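Neutral ceramidase (Pseudomonas aeruginosa, PDB 2ZWS) hydrolyses the N-acyl linkage of ceramides to release sphingosine and a free fatty acid, and also runs the reverse synthesis, as a zinc-dependent secreted enzyme. Local coordinates at residues A[154-166]-A[244-256]. Residues are numbered along the deposited sequence; the frame is centred on the assembly and turned at random.
Sequences RNASRNRSLLSHL and TNAGNLSPNLNLK. Unlike the reference sequence in segment 154-166: Ser157 (reference Asn).
Arg158 and Ser250 form the hydrogen-bonded pair of a short antiparallel two-stranded sheet: Arg158 N gives to Ser250 O at 2.8 Å, and Ser250 N returns a bond to Arg158 O, also at 2.8 Å. On one side of this pair Arg160 N donates to Asn248 O at 2.8 Å; on the other Asn252 N donates to Ala156 O. The amide of Asn252 extends the pairing by one side-chain bond, ND2 to Asn155 O at 3.0 Å; Asn155 O lies in the plane of that amide, whereas ND2 stands well above the carbonyl plane.

The sheet bears Ser250, probably the nucleophile, beside the zinc site: Leu249 O accepts from ND1 of His204, a zinc ligand, and the Arg160 side chain lies next to Tyr448, another ligand. Arg160 CG sits between backbone N and carbonyl carbon (chi1 70°), from where the extended chain carries CD 3.3 Å from Ser250 OG; its guanidinium salt-bridges Glu461 while NH2 comes 3.0 Å from Gly247 O.

Polar side chains meet at the type I turn from Ala246 to Leu249. The amides of Asn159 and Asn248 are 74° apart, and their ND2 atoms, two donors 3.2 Å from each other, serve different acceptors. Asn159 ND2 gives to Gly177 O, while its OD1 takes Ser161 N at 2.7 Å in an Asx turn. Asn248, also partnered by Val414, donates through ND2 to two waters, which link it to Ser161 O and His165 ND1; His165 NE2 bonds Tyr174 O.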
ATOM      1  N   ARG A 154      -7.004  17.989  10.786  1.00 17.77           N
ATOM      2  CA  ARG A 154      -8.280  17.819  11.526  1.00 19.28           C
ATOM      3  C   ARG A 154      -9.435  17.045  10.879  1.00 19.92           C
ATOM      4  O   ARG A 154     -10.153  16.305  11.567  1.00 21.30           O
ATOM      5  CB  ARG A 154      -8.883  19.191  11.883  1.00 19.93           C
ATOM      6  CG  ARG A 154      -8.021  20.133  12.656  1.00 21.07           C
ATOM      7  CD  ARG A 154      -8.847  21.363  13.089  1.00 19.96           C
ATOM      8  NE  ARG A 154      -9.441  22.140  11.994  1.00 19.64           N
ATOM      9  CZ  ARG A 154      -8.785  23.014  11.233  1.00 22.58           C
ATOM     10  NH1 ARG A 154      -7.488  23.253  11.430  1.00 23.48           N
ATOM     11  NH2 ARG A 154      -9.432  23.673  10.277  1.00 22.09           N
ATOM     12  N   ASN A 155      -9.631  17.278   9.583  1.00 17.84           N
ATOM     13  CA  ASN A 155     -10.892  17.012   8.854  1.00 17.16           C
ATOM     14  C   ASN A 155     -10.735  15.934   7.743  1.00 16.82           C
ATOM     15  O   ASN A 155     -11.578  15.827   6.831  1.00 16.28           O
ATOM     16  CB  ASN A 155     -11.306  18.350   8.217  1.00 18.53           C
ATOM     17  CG  ASN A 155     -12.736  18.363   7.691  1.00 18.99           C
ATOM     18  OD1 ASN A 155     -13.670  17.880   8.347  1.00 20.25           O
ATOM     19  ND2 ASN A 155     -12.916  18.962   6.515  1.00 18.61           N
ATOM     20  N   ALA A 156      -9.672  15.142   7.824  1.00 15.91           N
ATOM     21  CA  ALA A 156      -9.418  14.120   6.788  1.00 15.20           C
ATOM     22  C   ALA A 156      -9.878  12.709   7.197  1.00 15.30           C
ATOM     23  O   ALA A 156     -10.068  11.838   6.331  1.00 15.84           O
ATOM     24  CB  ALA A 156      -7.924  14.119   6.383  1.00 16.33           C
ATOM     25  N   SER A 157     -10.040  12.475   8.503  1.00 15.15           N
ATOM     26  CA  SER A 157     -10.304  11.141   9.043  1.00 14.99           C
ATOM     27  C   SER A 157     -11.373  11.147  10.118  1.00 14.35           C
ATOM     28  O   SER A 157     -11.773  12.210  10.624  1.00 15.42           O
ATOM     29  CB  SER A 157      -9.028  10.555   9.647  1.00 14.81           C
ATOM     30  OG  SER A 157      -8.534  11.414  10.665  1.00 15.39           O
ATOM     31  N   ARG A 158     -11.861   9.959  10.445  1.00 14.26           N
ATOM     32  CA  ARG A 158     -12.826   9.800  11.532  0.50 15.52           C
ATOM     33  C   ARG A 158     -12.643   8.415  12.135  1.00 15.74           C
ATOM     34  O   ARG A 158     -12.213   7.482  11.439  1.00 15.93           O
ATOM     35  CB  ARG A 158     -14.261  10.017  11.040  0.50 15.46           C
ATOM     36  CG  ARG A 158     -14.753   8.979  10.038  0.50 15.95           C
ATOM     37  CD  ARG A 158     -16.235   9.186   9.682  0.50 17.02           C
ATOM     38  NE  ARG A 158     -17.127   8.758  10.761  0.50 19.08           N
ATOM     39  CZ  ARG A 158     -17.491   7.499  11.007  0.50 21.30           C
ATOM     40  NH1 ARG A 158     -17.073   6.504  10.236  0.50 22.92           N
ATOM     41  NH2 ARG A 158     -18.290   7.236  12.029  0.50 23.44           N
ATOM     42  N   ASN A 159     -12.945   8.277  13.420  1.00 15.41           N
ATOM     43  CA  ASN A 159     -12.843   6.982  14.045  1.00 15.65           C
ATOM     44  C   ASN A 159     -14.065   6.141  13.727  1.00 16.16           C
ATOM     45  O   ASN A 159     -15.200   6.559  13.978  1.00 16.27           O
ATOM     46  CB  ASN A 159     -12.691   7.131  15.571  1.00 16.53           C
ATOM     47  CG  ASN A 159     -12.206   5.862  16.225  1.00 15.65           C
ATOM     48  OD1 ASN A 159     -12.887   4.820  16.196  1.00 17.03           O
ATOM     49  ND2 ASN A 159     -11.030   5.940  16.856  1.00 15.58           N
ATOM     50  N   ARG A 160     -13.840   4.928  13.243  1.00 15.92           N
ATOM     51  CA  ARG A 160     -14.950   4.058  12.828  1.00 16.67           C
ATOM     52  C   ARG A 160     -15.401   3.097  13.922  1.00 17.58           C
ATOM     53  O   ARG A 160     -16.346   2.316  13.746  1.00 18.36           O
ATOM     54  CB  ARG A 160     -14.554   3.311  11.532  1.00 16.08           C
ATOM     55  CG  ARG A 160     -13.505   2.291  11.753  1.00 15.51           C
ATOM     56  CD  ARG A 160     -13.045   1.637  10.467  1.00 16.11           C
ATOM     57  NE  ARG A 160     -12.192   0.497  10.772  1.00 16.75           N
ATOM     58  CZ  ARG A 160     -11.617  -0.274   9.843  1.00 16.07           C
ATOM     59  NH1 ARG A 160     -11.788  -0.019   8.536  1.00 17.79           N
ATOM     60  NH2 ARG A 160     -10.882  -1.305  10.222  1.00 15.75           N
ATOM     61  N   SER A 161     -14.697   3.131  15.045  1.00 17.75           N
ATOM     62  CA  SER A 161     -15.025   2.282  16.191  1.00 18.56           C
ATOM     63  C   SER A 161     -14.868   3.085  17.475  1.00 18.34           C
ATOM     64  O   SER A 161     -14.096   2.709  18.367  1.00 18.07           O
ATOM     65  CB  SER A 161     -14.118   1.053  16.197  1.00 18.64           C
ATOM     66  OG  SER A 161     -14.532   0.203  15.146  1.00 21.01           O
ATOM     67  N   LEU A 162     -15.612   4.190  17.552  1.00 18.66           N
ATOM     68  CA  LEU A 162     -15.451   5.151  18.639  1.00 19.67           C
ATOM     69  C   LEU A 162     -15.835   4.568  20.005  1.00 20.03           C
ATOM     70  O   LEU A 162     -15.232   4.915  21.022  1.00 21.25           O
ATOM     71  CB  LEU A 162     -16.211   6.444  18.339  1.00 20.44           C
ATOM     72  CG  LEU A 162     -15.810   7.653  19.203  1.00 22.35           C
ATOM     73  CD1 LEU A 162     -14.293   7.857  19.277  1.00 22.24           C
ATOM     74  CD2 LEU A 162     -16.477   8.912  18.688  1.00 24.77           C
ATOM     75  N   LEU A 163     -16.791   3.653  20.021  1.00 20.49           N
ATOM     76  CA  LEU A 163     -17.223   3.044  21.279  1.00 20.73           C
ATOM     77  C   LEU A 163     -16.047   2.354  21.982  1.00 20.69           C
ATOM     78  O   LEU A 163     -15.886   2.479  23.201  1.00 20.40           O
ATOM     79  CB  LEU A 163     -18.343   2.044  21.000  1.00 21.34           C
ATOM     80  CG  LEU A 163     -18.911   1.246  22.165  1.00 24.07           C
ATOM     81  CD1 LEU A 163     -20.344   0.954  21.816  1.00 26.85           C
ATOM     82  CD2 LEU A 163     -18.141  -0.046  22.381  1.00 24.90           C
ATOM     83  N   SER A 164     -15.221   1.636  21.205  1.00 19.94           N
ATOM     84  CA  SER A 164     -14.072   0.914  21.750  1.00 19.92           C
ATOM     85  C   SER A 164     -12.970   1.882  22.157  1.00 19.61           C
ATOM     86  O   SER A 164     -12.324   1.705  23.187  1.00 19.87           O
ATOM     87  CB  SER A 164     -13.516  -0.075  20.711  1.00 20.47           C
ATOM     88  OG  SER A 164     -14.436  -1.105  20.429  1.00 23.67           O
ATOM     89  N   HIS A 165     -12.770   2.920  21.350  1.00 18.83           N
ATOM     90  CA  HIS A 165     -11.721   3.907  21.618  1.00 18.53           C
ATOM     91  C   HIS A 165     -11.954   4.578  22.983  1.00 18.86           C
ATOM     92  O   HIS A 165     -11.021   4.825  23.744  1.00 18.39           O
ATOM     93  CB  HIS A 165     -11.685   4.964  20.522  1.00 18.55           C
ATOM     94  CG  HIS A 165     -10.725   6.090  20.773  1.00 18.02           C
ATOM     95  ND1 HIS A 165      -9.365   5.980  20.561  1.00 17.26           N
ATOM     96  CD2 HIS A 165     -10.936   7.349  21.229  1.00 18.01           C
ATOM     97  CE1 HIS A 165      -8.786   7.135  20.851  1.00 17.72           C
ATOM     98  NE2 HIS A 165      -9.717   7.978  21.280  1.00 18.36           N
ATOM     99  N   LEU A 166     -13.221   4.860  23.258  1.00 19.12           N
ATOM    100  CA  LEU A 166     -13.625   5.523  24.496  1.00 19.61           C
ATOM    101  C   LEU A 166     -13.482   4.643  25.723  1.00 20.32           C
ATOM    102  O   LEU A 166     -13.646   5.141  26.849  1.00 21.30           O
ATOM    103  CB  LEU A 166     -15.056   6.045  24.364  1.00 19.51           C
ATOM    104  CG  LEU A 166     -15.251   7.112  23.284  1.00 20.27           C
ATOM    105  CD1 LEU A 166     -16.746   7.419  23.093  1.00 19.99           C
ATOM    106  CD2 LEU A 166     -14.478   8.375  23.587  1.00 22.33           C
ATOM    107  N   THR A 244       0.334   5.520   9.750  1.00 14.07           N
ATOM    108  CA  THR A 244       0.803   5.267  11.125  1.00 13.86           C
ATOM    109  C   THR A 244      -0.078   4.205  11.802  1.00 14.27           C
ATOM    110  O   THR A 244      -0.012   3.031  11.442  1.00 14.79           O
ATOM    111  CB  THR A 244       0.975   6.559  11.975  1.00 14.48           C
ATOM    112  OG1 THR A 244      -0.282   7.223  12.133  1.00 14.89           O
ATOM    113  CG2 THR A 244       1.955   7.493  11.311  1.00 14.11           C
ATOM    114  N   ASN A 245      -0.903   4.624  12.759  1.00 13.45           N
ATOM    115  CA  ASN A 245      -1.781   3.727  13.473  1.00 12.97           C
ATOM    116  C   ASN A 245      -3.207   4.031  12.983  1.00 12.83           C
ATOM    117  O   ASN A 245      -3.915   4.872  13.550  1.00 13.68           O
ATOM    118  CB  ASN A 245      -1.637   3.884  15.014  1.00 13.86           C
ATOM    119  CG  ASN A 245      -1.249   5.310  15.452  1.00 14.26           C
ATOM    120  OD1 ASN A 245      -0.192   5.513  16.072  1.00 14.71           O
ATOM    121  ND2 ASN A 245      -2.104   6.288  15.152  1.00 14.13           N
ATOM    122  N   ALA A 246      -3.623   3.332  11.930  1.00 12.63           N
ATOM    123  CA  ALA A 246      -4.897   3.631  11.229  1.00 12.63           C
ATOM    124  C   ALA A 246      -5.976   2.558  11.415  1.00 13.60           C
ATOM    125  O   ALA A 246      -7.014   2.597  10.738  1.00 13.63           O
ATOM    126  CB  ALA A 246      -4.617   3.832   9.734  1.00 13.10           C
ATOM    127  N   GLY A 247      -5.758   1.626  12.340  1.00 13.40           N
ATOM    128  CA  GLY A 247      -6.631   0.464  12.462  1.00 13.65           C
ATOM    129  C   GLY A 247      -8.103   0.823  12.613  1.00 13.92           C
ATOM    130  O   GLY A 247      -8.987   0.112  12.098  1.00 14.75           O
ATOM    131  N   ASN A 248      -8.382   1.900  13.346  1.00 14.46           N
ATOM    132  CA  ASN A 248      -9.771   2.275  13.595  1.00 14.12           C
ATOM    133  C   ASN A 248     -10.142   3.619  12.965  1.00 14.70           C
ATOM    134  O   ASN A 248     -11.082   4.279  13.405  1.00 15.65           O
ATOM    135  CB  ASN A 248     -10.132   2.234  15.119  1.00 14.33           C
ATOM    136  CG  ASN A 248      -9.155   3.045  15.993  1.00 15.19           C
ATOM    137  OD1 ASN A 248      -8.136   3.555  15.503  1.00 14.29           O
ATOM    138  ND2 ASN A 248      -9.484   3.193  17.289  1.00 16.72           N
ATOM    139  N   LEU A 249      -9.418   4.003  11.902  1.00 13.96           N
ATOM    140  CA  LEU A 249      -9.618   5.305  11.261  1.00 14.44           C
ATOM    141  C   LEU A 249     -10.012   5.184   9.783  1.00 14.21           C
ATOM    142  O   LEU A 249      -9.286   4.586   8.975  1.00 14.64           O
ATOM    143  CB  LEU A 249      -8.347   6.156  11.366  1.00 14.37           C
ATOM    144  CG  LEU A 249      -7.941   6.648  12.751  1.00 16.81           C
ATOM    145  CD1 LEU A 249      -6.531   7.216  12.685  1.00 18.07           C
ATOM    146  CD2 LEU A 249      -8.884   7.746  13.179  1.00 18.43           C
ATOM    147  N   SER A 250     -11.132   5.808   9.451  1.00 14.01           N
ATOM    148  CA  SER A 250     -11.670   5.868   8.095  1.00 15.40           C
ATOM    149  C   SER A 250     -11.531   7.271   7.512  1.00 14.91           C
ATOM    150  O   SER A 250     -11.406   8.269   8.252  1.00 14.01           O
ATOM    151  CB  SER A 250     -13.177   5.599   8.136  1.00 16.77           C
ATOM    152  OG  SER A 250     -13.450   4.275   8.532  1.00 20.60           O
ATOM    153  N   PRO A 251     -11.640   7.393   6.181  1.00 15.14           N
ATOM    154  CA  PRO A 251     -11.737   8.749   5.620  1.00 15.13           C
ATOM    155  C   PRO A 251     -12.959   9.459   6.214  1.00 15.52           C
ATOM    156  O   PRO A 251     -14.025   8.839   6.475  1.00 16.92           O
ATOM    157  CB  PRO A 251     -11.962   8.504   4.121  1.00 15.63           C
ATOM    158  CG  PRO A 251     -11.393   7.125   3.890  1.00 17.40           C
ATOM    159  CD  PRO A 251     -11.716   6.344   5.139  1.00 15.32           C
ATOM    160  N   ASN A 252     -12.810  10.749   6.436  1.00 15.44           N
ATOM    161  CA  ASN A 252     -13.959  11.543   6.835  1.00 15.81           C
ATOM    162  C   ASN A 252     -14.965  11.604   5.685  1.00 16.27           C
ATOM    163  O   ASN A 252     -14.584  11.462   4.513  1.00 16.34           O
ATOM    164  CB  ASN A 252     -13.489  12.947   7.166  1.00 16.56           C
ATOM    165  CG  ASN A 252     -14.567  13.800   7.838  1.00 16.21           C
ATOM    166  OD1 ASN A 252     -15.580  13.290   8.371  1.00 18.42           O
ATOM    167  ND2 ASN A 252     -14.381  15.107   7.767  1.00 17.77           N
ATOM    168  N   LEU A 253     -16.248  11.807   6.012  1.00 16.40           N
ATOM    169  CA  LEU A 253     -17.249  12.128   4.997  1.00 17.09           C
ATOM    170  C   LEU A 253     -16.849  13.339   4.173  1.00 17.70           C
ATOM    171  O   LEU A 253     -16.253  14.290   4.696  1.00 18.80           O
ATOM    172  CB  LEU A 253     -18.615  12.371   5.646  1.00 17.69           C
ATOM    173  CG  LEU A 253     -19.256  11.192   6.346  1.00 20.30           C
ATOM    174  CD1 LEU A 253     -20.553  11.692   6.984  1.00 21.97           C
ATOM    175  CD2 LEU A 253     -19.493  10.002   5.414  1.00 20.83           C
ATOM    176  N   ASN A 254     -17.164  13.303   2.879  1.00 18.01           N
ATOM    177  CA  ASN A 254     -16.871  14.437   2.010  1.00 18.23           C
ATOM    178  C   ASN A 254     -18.099  15.319   1.852  1.00 17.92           C
ATOM    179  O   ASN A 254     -19.000  15.030   1.050  1.00 18.60           O
ATOM    180  CB  ASN A 254     -16.392  13.969   0.642  1.00 18.98           C
ATOM    181  CG  ASN A 254     -16.179  15.110  -0.319  1.00 20.26           C
ATOM    182  OD1 ASN A 254     -16.157  16.290   0.068  1.00 20.38           O
ATOM    183  ND2 ASN A 254     -15.994  14.767  -1.590  1.00 20.18           N
ATOM    184  N   LEU A 255     -18.154  16.373   2.660  1.00 18.16           N
ATOM    185  CA  LEU A 255     -19.299  17.283   2.653  1.00 17.94           C
ATOM    186  C   LEU A 255     -18.949  18.624   2.016  1.00 18.40           C
ATOM    187  O   LEU A 255     -19.600  19.630   2.277  1.00 19.00           O
ATOM    188  CB  LEU A 255     -19.857  17.454   4.072  1.00 17.23           C
ATOM    189  CG  LEU A 255     -20.313  16.135   4.724  1.00 18.38           C
ATOM    190  CD1 LEU A 255     -20.826  16.401   6.154  1.00 17.78           C
ATOM    191  CD2 LEU A 255     -21.377  15.394   3.903  1.00 20.33           C
ATOM    192  N   LYS A 256     -17.953  18.628   1.130  1.00 19.84           N
ATOM    193  CA  LYS A 256     -17.618  19.811   0.357  1.00 21.84           C
ATOM    194  C   LYS A 256     -18.831  20.276  -0.466  1.00 22.14           C
ATOM    195  O   LYS A 256     -19.647  19.446  -0.871  1.00 22.65           O
ATOM    196  CB  LYS A 256     -16.471  19.481  -0.599  1.00 22.48           C
ATOM    197  CG  LYS A 256     -15.109  19.442   0.069  1.00 25.63           C
ATOM    198  CD  LYS A 256     -14.616  20.855   0.423  1.00 28.92           C
ATOM    199  CE  LYS A 256     -14.056  21.587  -0.788  1.00 30.90           C
ATOM    200  NZ  LYS A 256     -13.535  22.915  -0.397  1.00 32.48           N
TER
HETATM  201  O   HOH W   1     -11.542   1.492  18.404  1.00 18.11           O
HETATM  202  O   HOH W   2      -7.775   3.800  19.613  1.00 15.62           O